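Local structure of aclacinomycin-N/aclacinomycin-A oxidase (Streptomyces galilaeus, 2IPI) at residues E262-R267 and E329-E334; W255-L260 and G301-D306; A378-H383 and R446-T451; L249-T254 and P335-S340. The protein oxidises the terminal sugar of aclacinomycins with oxygen in the last two steps of their biosynthesis, using one bicovalently bound FAD per subunit. All coordinates share one frame; numbering follows the deposited sequence.

Contact 1: E262-R267 and E329-E334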
# COMPACT_ATOMS: atom_id res chain seq x y z
N GLU A 262 16.78 -21.85 -16.02
CA GLU A 262 17.23 -21.22 -14.78
C GLU A 262 18.21 -20.10 -15.13
O GLU A 262 18.14 -18.99 -14.59
CB GLU A 262 17.85 -22.24 -13.83
CG GLU A 262 17.87 -21.69 -12.41
CD GLU A 262 19.03 -22.18 -11.59
OE1 GLU A 262 19.65 -21.36 -10.88
OE2 GLU A 262 19.31 -23.40 -11.66
N GLU A 263 19.12 -20.44 -16.05
CA GLU A 263 20.10 -19.44 -16.47
C GLU A 263 19.47 -18.19 -17.09
O GLU A 263 19.86 -17.08 -16.73
CB GLU A 263 21.12 -20.00 -17.47
CG GLU A 263 20.93 -21.42 -17.94
CD GLU A 263 22.20 -22.24 -17.99
OE1 GLU A 263 23.13 -21.84 -18.73
OE2 GLU A 263 22.29 -23.29 -17.30
N ALA A 264 18.53 -18.31 -18.02
CA ALA A 264 17.97 -17.08 -18.60
C ALA A 264 17.14 -16.31 -17.57
O ALA A 264 17.24 -15.08 -17.54
CB ALA A 264 17.13 -17.35 -19.84
N PHE A 265 16.33 -16.97 -16.75
CA PHE A 265 15.55 -16.29 -15.71
C PHE A 265 16.47 -15.40 -14.87
O PHE A 265 16.16 -14.24 -14.59
CB PHE A 265 14.84 -17.31 -14.83
CG PHE A 265 14.01 -16.82 -13.66
CD1 PHE A 265 12.65 -16.59 -13.82
CD2 PHE A 265 14.57 -16.61 -12.41
CE1 PHE A 265 11.86 -16.16 -12.77
CE2 PHE A 265 13.79 -16.17 -11.35
CZ PHE A 265 12.44 -15.93 -11.54
N THR A 266 17.60 -15.96 -14.48
CA THR A 266 18.57 -15.26 -13.64
C THR A 266 19.21 -14.10 -14.37
O THR A 266 19.45 -13.03 -13.79
CB THR A 266 19.68 -16.22 -13.16
OG1 THR A 266 19.15 -17.08 -12.14
CG2 THR A 266 20.83 -15.46 -12.52
N ARG A 267 19.52 -14.22 -15.67
CA ARG A 267 20.02 -13.03 -16.35
C ARG A 267 18.97 -11.91 -16.31
O ARG A 267 19.34 -10.76 -16.15
CB ARG A 267 20.36 -13.32 -17.81
CG ARG A 267 21.33 -14.49 -17.93
CD ARG A 267 22.71 -13.98 -18.31
NE ARG A 267 23.55 -13.79 -17.12
CZ ARG A 267 24.85 -13.99 -17.14
NH1 ARG A 267 25.57 -13.80 -16.03
NH2 ARG A 267 25.45 -14.39 -18.26
N GLU A 329 19.05 -8.46 -22.01
CA GLU A 329 20.25 -8.44 -22.84
C GLU A 329 20.98 -9.78 -22.87
O GLU A 329 21.19 -10.35 -23.94
CB GLU A 329 21.26 -7.38 -22.38
CG GLU A 329 22.06 -6.85 -23.56
CD GLU A 329 23.41 -7.49 -23.77
OE1 GLU A 329 23.94 -7.40 -24.89
OE2 GLU A 329 23.96 -8.08 -22.81
N GLY A 330 21.36 -10.34 -21.72
CA GLY A 330 22.12 -11.59 -21.79
C GLY A 330 21.25 -12.83 -21.83
O GLY A 330 21.71 -13.92 -21.49
N THR A 331 20.01 -12.68 -22.25
CA THR A 331 19.02 -13.75 -22.17
C THR A 331 19.09 -14.67 -23.36
O THR A 331 19.67 -14.38 -24.40
CB THR A 331 17.62 -13.11 -22.03
OG1 THR A 331 17.68 -12.25 -20.86
CG2 THR A 331 16.51 -14.10 -21.77
N GLY A 332 18.48 -15.85 -23.21
CA GLY A 332 18.45 -16.78 -24.33
C GLY A 332 17.12 -16.75 -25.03
O GLY A 332 17.00 -17.35 -26.10
N VAL A 333 16.12 -16.06 -24.45
CA VAL A 333 14.80 -16.10 -25.09
C VAL A 333 14.29 -14.71 -25.42
O VAL A 333 14.55 -13.73 -24.72
CB VAL A 333 13.77 -16.85 -24.23
CG1 VAL A 333 14.44 -17.53 -23.05
CG2 VAL A 333 12.67 -15.90 -23.77
N GLU A 334 13.53 -14.62 -26.53
CA GLU A 334 13.02 -13.33 -26.95
C GLU A 334 11.53 -13.16 -26.64
O GLU A 334 10.71 -14.00 -27.01
CB GLU A 334 13.27 -13.11 -28.44
CG GLU A 334 12.34 -12.07 -29.05
CD GLU A 334 12.97 -10.71 -29.27
OE1 GLU A 334 12.59 -10.05 -30.26
OE2 GLU A 334 13.83 -10.32 -28.45

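Contact 2: W255-L260 and G301-D306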
# COMPACT_ATOMS: atom_id res chain seq x y z
N TRP A 255 7.35 -13.60 -21.23
CA TRP A 255 8.30 -14.67 -21.51
C TRP A 255 7.70 -16.02 -21.11
O TRP A 255 7.38 -16.21 -19.93
CB TRP A 255 9.61 -14.46 -20.79
CG TRP A 255 10.50 -13.33 -21.17
CD1 TRP A 255 11.49 -13.34 -22.11
CD2 TRP A 255 10.50 -12.00 -20.62
NE1 TRP A 255 12.10 -12.11 -22.19
CE2 TRP A 255 11.50 -11.27 -21.27
CE3 TRP A 255 9.73 -11.36 -19.64
CZ2 TRP A 255 11.77 -9.94 -20.99
CZ3 TRP A 255 10.01 -10.04 -19.36
CH2 TRP A 255 11.02 -9.32 -20.02
N ASP A 256 7.53 -16.94 -22.06
CA ASP A 256 6.84 -18.20 -21.77
C ASP A 256 7.68 -19.09 -20.85
O ASP A 256 8.90 -19.06 -20.94
CB ASP A 256 6.45 -18.96 -23.04
CG ASP A 256 5.41 -18.28 -23.91
OD1 ASP A 256 5.77 -17.22 -24.47
OD2 ASP A 256 4.27 -18.75 -24.05
N TRP A 257 7.07 -19.85 -19.95
CA TRP A 257 7.83 -20.65 -19.00
C TRP A 257 8.57 -21.79 -19.70
O TRP A 257 9.63 -22.21 -19.26
CB TRP A 257 6.92 -21.23 -17.88
CG TRP A 257 7.04 -20.38 -16.64
CD1 TRP A 257 6.17 -19.42 -16.21
CD2 TRP A 257 8.10 -20.43 -15.67
NE1 TRP A 257 6.61 -18.87 -15.04
CE2 TRP A 257 7.80 -19.46 -14.68
CE3 TRP A 257 9.27 -21.18 -15.53
CZ2 TRP A 257 8.62 -19.23 -13.58
CZ3 TRP A 257 10.08 -20.95 -14.44
CH2 TRP A 257 9.76 -19.99 -13.47
N SER A 258 8.00 -22.31 -20.78
CA SER A 258 8.62 -23.48 -21.40
C SER A 258 9.96 -23.12 -22.01
O SER A 258 10.87 -23.95 -22.11
CB SER A 258 7.68 -24.09 -22.44
OG SER A 258 7.48 -23.20 -23.53
N ALA A 259 10.12 -21.86 -22.45
CA ALA A 259 11.39 -21.49 -23.08
C ALA A 259 12.33 -20.85 -22.06
O ALA A 259 13.43 -20.39 -22.36
CB ALA A 259 11.16 -20.55 -24.25
N LEU A 260 11.87 -20.83 -20.82
CA LEU A 260 12.67 -20.24 -19.76
C LEU A 260 13.54 -21.30 -19.09
O LEU A 260 13.07 -22.39 -18.77
CB LEU A 260 11.79 -19.55 -18.72
CG LEU A 260 11.32 -18.15 -19.16
CD1 LEU A 260 10.32 -17.58 -18.17
CD2 LEU A 260 12.52 -17.23 -19.33
N GLY A 301 1.80 -20.05 -16.95
CA GLY A 301 2.20 -20.00 -18.34
C GLY A 301 3.37 -19.09 -18.64
O GLY A 301 4.25 -19.43 -19.44
N GLN A 302 3.40 -17.91 -18.03
CA GLN A 302 4.44 -16.95 -18.31
C GLN A 302 4.62 -15.93 -17.19
O GLN A 302 3.70 -15.71 -16.41
CB GLN A 302 4.07 -16.20 -19.60
CG GLN A 302 3.01 -15.14 -19.45
CD GLN A 302 1.63 -15.46 -19.98
OE1 GLN A 302 0.97 -14.64 -20.61
NE2 GLN A 302 1.20 -16.69 -19.69
N ILE A 303 5.79 -15.32 -17.17
CA ILE A 303 6.17 -14.19 -16.36
C ILE A 303 5.93 -12.92 -17.18
O ILE A 303 6.10 -12.89 -18.40
CB ILE A 303 7.63 -14.21 -15.89
CG1 ILE A 303 8.67 -14.21 -17.02
CG2 ILE A 303 7.88 -15.38 -14.95
CD1 ILE A 303 10.09 -14.06 -16.57
N LEU A 304 5.50 -11.86 -16.51
CA LEU A 304 5.09 -10.68 -17.29
C LEU A 304 5.65 -9.41 -16.70
O LEU A 304 5.52 -9.13 -15.51
CB LEU A 304 3.57 -10.68 -17.37
CG LEU A 304 2.83 -9.57 -18.09
CD1 LEU A 304 1.53 -10.15 -18.65
CD2 LEU A 304 2.53 -8.43 -17.14
N LEU A 305 6.28 -8.61 -17.54
CA LEU A 305 6.81 -7.30 -17.18
C LEU A 305 5.85 -6.23 -17.69
O LEU A 305 5.74 -6.09 -18.91
CB LEU A 305 8.19 -7.14 -17.77
CG LEU A 305 9.35 -6.40 -17.12
CD1 LEU A 305 9.98 -5.39 -18.07
CD2 LEU A 305 8.92 -5.71 -15.82
N ASP A 306 5.17 -5.52 -16.81
CA ASP A 306 4.16 -4.52 -17.17
C ASP A 306 4.68 -3.11 -16.92
O ASP A 306 4.80 -2.64 -15.79
CB ASP A 306 2.87 -4.80 -16.41
CG ASP A 306 1.70 -3.92 -16.81
OD1 ASP A 306 0.59 -4.16 -16.30
OD2 ASP A 306 1.87 -2.99 -17.63

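Contact 3: A378-H383 and R446-T451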
# COMPACT_ATOMS: atom_id res chain seq x y z
N ALA A 378 18.08 -17.62 -7.39
CA ALA A 378 17.98 -19.06 -7.62
C ALA A 378 16.88 -19.68 -6.77
O ALA A 378 16.25 -20.64 -7.22
CB ALA A 378 19.32 -19.73 -7.35
N THR A 379 16.69 -19.15 -5.56
CA THR A 379 15.60 -19.50 -4.66
C THR A 379 14.27 -19.22 -5.35
O THR A 379 13.34 -20.03 -5.36
CB THR A 379 15.67 -18.71 -3.34
OG1 THR A 379 16.80 -19.14 -2.56
CG2 THR A 379 14.44 -18.94 -2.48
N LEU A 380 14.23 -18.04 -5.96
CA LEU A 380 13.12 -17.55 -6.75
C LEU A 380 12.78 -18.54 -7.86
O LEU A 380 11.67 -19.06 -7.92
CB LEU A 380 13.46 -16.18 -7.35
CG LEU A 380 12.59 -14.99 -6.94
CD1 LEU A 380 11.75 -15.29 -5.72
CD2 LEU A 380 13.46 -13.76 -6.68
N TYR A 381 13.74 -18.81 -8.74
CA TYR A 381 13.46 -19.71 -9.85
C TYR A 381 12.96 -21.07 -9.38
O TYR A 381 11.95 -21.56 -9.88
CB TYR A 381 14.69 -19.87 -10.76
CG TYR A 381 14.41 -20.72 -11.98
CD1 TYR A 381 13.91 -20.12 -13.13
CD2 TYR A 381 14.63 -22.09 -12.02
CE1 TYR A 381 13.64 -20.86 -14.26
CE2 TYR A 381 14.37 -22.84 -13.15
CZ TYR A 381 13.87 -22.22 -14.27
OH TYR A 381 13.60 -22.94 -15.41
N ARG A 382 13.65 -21.73 -8.44
CA ARG A 382 13.23 -23.08 -8.07
C ARG A 382 11.81 -23.12 -7.53
O ARG A 382 11.00 -24.00 -7.83
CB ARG A 382 14.18 -23.68 -7.04
CG ARG A 382 14.16 -25.20 -6.95
CD ARG A 382 15.02 -25.63 -5.76
NE ARG A 382 16.14 -24.71 -5.54
CZ ARG A 382 16.37 -24.04 -4.43
NH1 ARG A 382 15.55 -24.17 -3.40
NH2 ARG A 382 17.40 -23.21 -4.28
N HIS A 383 11.50 -22.17 -6.65
CA HIS A 383 10.15 -22.17 -6.07
C HIS A 383 9.11 -21.73 -7.07
O HIS A 383 7.93 -22.09 -6.98
CB HIS A 383 10.12 -21.26 -4.85
CG HIS A 383 10.31 -22.03 -3.57
ND1 HIS A 383 11.54 -22.21 -2.98
CD2 HIS A 383 9.41 -22.67 -2.80
CE1 HIS A 383 11.38 -22.92 -1.88
NE2 HIS A 383 10.10 -23.22 -1.74
N ARG A 446 11.10 -17.05 3.71
CA ARG A 446 12.16 -17.38 4.65
C ARG A 446 13.45 -17.78 3.93
O ARG A 446 14.57 -17.50 4.33
CB ARG A 446 11.72 -18.51 5.58
N GLU A 447 13.26 -18.46 2.80
CA GLU A 447 14.42 -18.94 2.04
C GLU A 447 15.13 -17.80 1.34
O GLU A 447 16.37 -17.77 1.33
CB GLU A 447 13.93 -20.00 1.06
CG GLU A 447 14.94 -21.09 0.74
CD GLU A 447 14.44 -21.90 -0.44
OE1 GLU A 447 13.62 -22.82 -0.20
OE2 GLU A 447 14.86 -21.58 -1.57
N ILE A 448 14.44 -16.82 0.73
CA ILE A 448 15.31 -15.78 0.19
C ILE A 448 15.78 -14.83 1.29
O ILE A 448 16.70 -14.03 1.05
CB ILE A 448 14.72 -14.95 -0.97
CG1 ILE A 448 14.43 -13.50 -0.57
CG2 ILE A 448 13.51 -15.62 -1.60
CD1 ILE A 448 13.00 -13.13 -0.85
N PHE A 449 15.22 -14.85 2.49
CA PHE A 449 15.74 -13.92 3.50
C PHE A 449 16.43 -14.69 4.63
O PHE A 449 16.71 -14.14 5.70
CB PHE A 449 14.64 -13.01 4.05
CG PHE A 449 14.24 -11.96 3.01
CD1 PHE A 449 15.19 -11.07 2.54
CD2 PHE A 449 12.94 -11.91 2.54
CE1 PHE A 449 14.85 -10.11 1.60
CE2 PHE A 449 12.59 -10.95 1.60
CZ PHE A 449 13.55 -10.07 1.14
N ALA A 450 16.69 -15.94 4.30
CA ALA A 450 17.28 -16.96 5.14
C ALA A 450 18.59 -16.52 5.78
O ALA A 450 18.87 -16.92 6.91
CB ALA A 450 17.51 -18.23 4.32
N THR A 451 19.42 -15.71 5.11
CA THR A 451 20.69 -15.38 5.76
C THR A 451 20.51 -14.42 6.92
O THR A 451 21.43 -14.09 7.67
CB THR A 451 21.68 -14.76 4.75
OG1 THR A 451 22.98 -14.83 5.36
CG2 THR A 451 21.36 -13.31 4.48
O HOH W 1 17.93 -17.73 -0.98

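Contact 4: L249-T254 and P335-S340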
# COMPACT_ATOMS: atom_id res chain seq x y z
N LEU A 249 1.45 5.42 -22.05
CA LEU A 249 2.00 4.46 -23.00
C LEU A 249 2.39 3.17 -22.27
O LEU A 249 3.16 3.23 -21.30
CB LEU A 249 3.21 5.03 -23.74
CG LEU A 249 4.12 4.05 -24.48
CD1 LEU A 249 3.33 3.14 -25.42
CD2 LEU A 249 5.20 4.79 -25.26
N ARG A 250 1.88 2.03 -22.72
CA ARG A 250 2.15 0.77 -22.06
C ARG A 250 2.80 -0.28 -22.97
O ARG A 250 2.42 -0.47 -24.13
CB ARG A 250 0.83 0.19 -21.51
CG ARG A 250 1.05 -0.83 -20.40
CD ARG A 250 -0.28 -1.42 -19.95
NE ARG A 250 -1.18 -0.39 -19.42
CZ ARG A 250 -1.16 0.04 -18.16
NH1 ARG A 250 -0.31 -0.45 -17.27
NH2 ARG A 250 -2.03 0.98 -17.78
N HIS A 251 3.80 -0.97 -22.42
CA HIS A 251 4.34 -2.18 -23.02
C HIS A 251 4.16 -3.33 -22.02
O HIS A 251 4.64 -3.24 -20.89
CB HIS A 251 5.82 -2.15 -23.37
CG HIS A 251 6.27 -1.09 -24.32
ND1 HIS A 251 7.53 -1.06 -24.86
CD2 HIS A 251 5.61 -0.03 -24.84
CE1 HIS A 251 7.64 -0.01 -25.66
NE2 HIS A 251 6.48 0.63 -25.67
N ILE A 252 3.48 -4.39 -22.43
CA ILE A 252 3.50 -5.65 -21.70
C ILE A 252 4.40 -6.65 -22.46
O ILE A 252 4.11 -6.98 -23.61
CB ILE A 252 2.10 -6.23 -21.48
CG1 ILE A 252 2.10 -7.70 -21.03
CG2 ILE A 252 1.23 -6.04 -22.71
CD1 ILE A 252 1.05 -8.58 -21.66
N VAL A 253 5.46 -7.05 -21.79
CA VAL A 253 6.49 -7.96 -22.23
C VAL A 253 6.30 -9.31 -21.53
O VAL A 253 6.28 -9.37 -20.30
CB VAL A 253 7.88 -7.39 -21.89
CG1 VAL A 253 9.00 -8.19 -22.53
CG2 VAL A 253 7.97 -5.93 -22.31
N THR A 254 6.16 -10.40 -22.28
CA THR A 254 5.92 -11.70 -21.66
C THR A 254 6.89 -12.77 -22.15
O THR A 254 7.21 -12.83 -23.34
CB THR A 254 4.48 -12.20 -21.95
OG1 THR A 254 3.62 -11.88 -20.85
CG2 THR A 254 4.49 -13.71 -22.10
N PRO A 335 11.21 -12.08 -25.93
CA PRO A 335 9.87 -11.89 -25.41
C PRO A 335 8.88 -11.39 -26.46
O PRO A 335 9.30 -10.93 -27.52
CB PRO A 335 10.06 -10.79 -24.36
CG PRO A 335 11.21 -9.99 -24.91
CD PRO A 335 12.13 -10.99 -25.57
N ALA A 336 7.60 -11.49 -26.10
CA ALA A 336 6.53 -10.81 -26.81
C ALA A 336 6.36 -9.40 -26.25
O ALA A 336 6.67 -9.11 -25.09
CB ALA A 336 5.23 -11.59 -26.75
N VAL A 337 5.87 -8.51 -27.10
CA VAL A 337 5.67 -7.12 -26.68
C VAL A 337 4.32 -6.61 -27.16
O VAL A 337 4.05 -6.60 -28.36
CB VAL A 337 6.75 -6.17 -27.22
CG1 VAL A 337 6.62 -4.82 -26.51
CG2 VAL A 337 8.14 -6.76 -27.06
N GLN A 338 3.47 -6.19 -26.23
CA GLN A 338 2.22 -5.54 -26.59
C GLN A 338 2.29 -4.07 -26.16
O GLN A 338 2.61 -3.76 -25.03
CB GLN A 338 1.02 -6.28 -25.99
CG GLN A 338 0.85 -7.62 -26.69
CD GLN A 338 0.51 -8.79 -25.78
OE1 GLN A 338 -0.64 -9.22 -25.68
NE2 GLN A 338 1.51 -9.32 -25.08
N ARG A 339 2.00 -3.20 -27.13
CA ARG A 339 2.10 -1.76 -26.92
C ARG A 339 0.73 -1.10 -27.07
O ARG A 339 -0.15 -1.56 -27.79
CB ARG A 339 3.09 -1.13 -27.88
CG ARG A 339 4.46 -1.82 -27.94
CD ARG A 339 5.18 -1.34 -29.19
NE ARG A 339 6.63 -1.42 -29.05
CZ ARG A 339 7.35 -2.43 -29.52
NH1 ARG A 339 6.76 -3.43 -30.14
NH2 ARG A 339 8.67 -2.42 -29.35
N SER A 340 0.54 -0.00 -26.35
CA SER A 340 -0.72 0.72 -26.45
C SER A 340 -0.59 2.10 -25.81
O SER A 340 0.13 2.25 -24.82
CB SER A 340 -1.87 -0.07 -25.81
OG SER A 340 -1.48 -0.62 -24.56
O HOH W 2 3.87 -9.78 -24.45

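Contact 1: E262-R267 and E329-E334
Arg267, on the first turns of helix 262-278, lies against the carbonyl of Gly330. Its CB is 4.0 Å from Gly330 O and also borders on Thr331 OG1. CG stands anti to the carbonyl carbon (chi1 -54°) and comes within 3.6 Å of Gly330 O, and a bend at chi2 brings CD to 3.3 Å of Gly330 O, so the aliphatic part draws nearer to this one oxygen atom by atom. The chain bends again at chi3, and the guanidinium makes no contact with the loop segment. One turn earlier in the helix, Ala264 points its methyl toward the loop. Segment 329-334 links helix 316-327 to strand 336-342 at the end of a beta-alpha-beta crossover, and helix 262-278 follows the strand lying between the two crossover strands. Ala264 CB touches Thr331 CG2 at 3.8 Å and the backbone N of Gly332 at 3.9 Å, while Val333 CG1 reaches the same methyl from further along the loop, at 4.2 Å. Hydrogen bonds do not join the two segments. Thr331 also packs on Ile268, and on another flank of the helix Phe265 meets Tyr381 of helix 374-385 edge-to-face.

Contact 2: W255-L260 and G301-D306
Gly301 O accepts the shortest polar bond between the two segments, from Trp257 N at 2.9 Å, with the donor tilted 26° from the carbonyl plane. Beyond the non-hydrogen-bonded pair Asp256-Gln302, Trp255 and Ile303 form an antiparallel hydrogen-bonded pair: Trp255 N gives a nearly straight bond (168°) to Ile303 O at 3.2 Å, whereas the return bond from Ile303 N to Trp255 O is weak. Ile303 carries most of the apolar packing, because its two branches diverge. CG1 sits between the backbone N and the carbonyl carbon (chi1 60°) and meets Trp255 CB at 3.9 Å; beyond it, CD1 touches Leu260 CD1 at 3.9 Å. The other branch, CG2, approaches Trp257 NE1 at 3.7 Å, the two side chains crossing at about a right angle. The Trp257 ring turns its edge to the backbone, with Gln302 N in its plane 3.6 Å from CD1. Leu305 CB lies at the edge of the Trp255 ring, 3.8 Å from CZ3. Phe293 on the next strand also meets the Trp255 ring. Strand 248-256, running into a type I turn at Trp257-Leu260, and strand 302-310 are the second and third strands of the seven-stranded antiparallel sheet in this FAD-linked oxidase, inside the edge strand 336-342.

Contact 3: A378-H383 and R446-T451
The guanidinium of Arg382 and the carboxylate of Glu447 are turned only 19° apart, but their side chains cross at about a right angle. They form a salt bridge through a weak, bent hydrogen bond (135°) from Arg382 NH1 to Glu447 OE2 at 3.2 Å; OE2 is crowded in the model, so its place is less sure. The His383 ring edge also faces the carboxylate, but too closely in the model and with an uncertain flip, so the detail of this approach is doubtful. This is helix-helix packing beside the large antiparallel sheet: helix 374-385 meets the C-terminal end of helix 434-448, whose helical backbone ends before Phe449. Glu447, extended beyond CG, reaches across to helix 374-385. Deeper in, the contact becomes apolar. Thr379 CG2 stands anti to its backbone N, and this methyl meets Ile448 CG2 at 3.6 Å. Leu380 CD1 touches Ile448 CG2 more loosely, at 4.5 Å. Both Leu380 and Ile448 also pack on Trp372. A water donates a hydrogen bond to Glu447 O at 2.8 Å, beside Thr379. The other branch of Ile448 turns to its sequence neighbour, CG1 lying 3.6 Å above the centre of the Phe449 ring.

Contact 4: L249-T254 and P335-S340
Arg250 with Ser340, Ile252 with Gln338 and Thr254 with Ala336 are the hydrogen-bonded pairs of an antiparallel ladder, each joined by two backbone bonds. The shortest runs from Arg250 N to Ser340 O, 2.7 Å and almost straight (171°); the Thr254-Ala336 bonds are longer, at 3.1 Å from Thr254 N to Ala336 O and from Ala336 N to Thr254 O. Between these pairs, CA-H...O contacts add to the ladder, as from His251 CA to Gln338 O. A water also donates to Ile252 O at 2.9 Å.

A CH-pi contact joins the non-hydrogen-bonded pair His251 and Arg339: Arg339 CG lies over one face of the imidazole, 4.0 Å from the centroid and offset toward the rim. The ring and guanidinium planes stand 68° apart, and Val337 CG1 covers the centre of one guanidinium face.

Apolar packing is tight where Val253 CG1 meets Pro335 CB at 3.4 Å. Opposite the face bearing His251 and Val253, Ile252 and Gln338 lie side by side, with Ile252 CG2 3.3 Å from Gln338 CB.

Strand 336-342 is the outermost of the sheet in this chain, and strand 302-310 flanks strand 248-256 on its other side. Helix 316-327 covers the His251 face; its Glu317 hydrogen-bonds His251 NE2 and forms a long, weak ion pair with Arg339.

How the contacts relate
Strand 248-256 opens contact 4 and then contact 2, and the helix that follows opens contact 1. Contact 2 closes first, at 301-306, contact 1 at 329-334 and contact 4 last, at 335-340. Contacts 1 and 2 therefore cross along the chain, and both are enclosed by the long loop of contact 4. Together they tie three adjacent strands to the helix and loop at their border; Val333 of contact 1 packs on Trp255 of contact 2, and Leu305 N probably hydrogen-bonds Val253 O between contacts 2 and 4. Contact 3 comes later, opening at 378-383 and closing at 446-451 to join two helices, and Tyr381 links it to Trp257 of contact 2 and to Glu262 of contact 1.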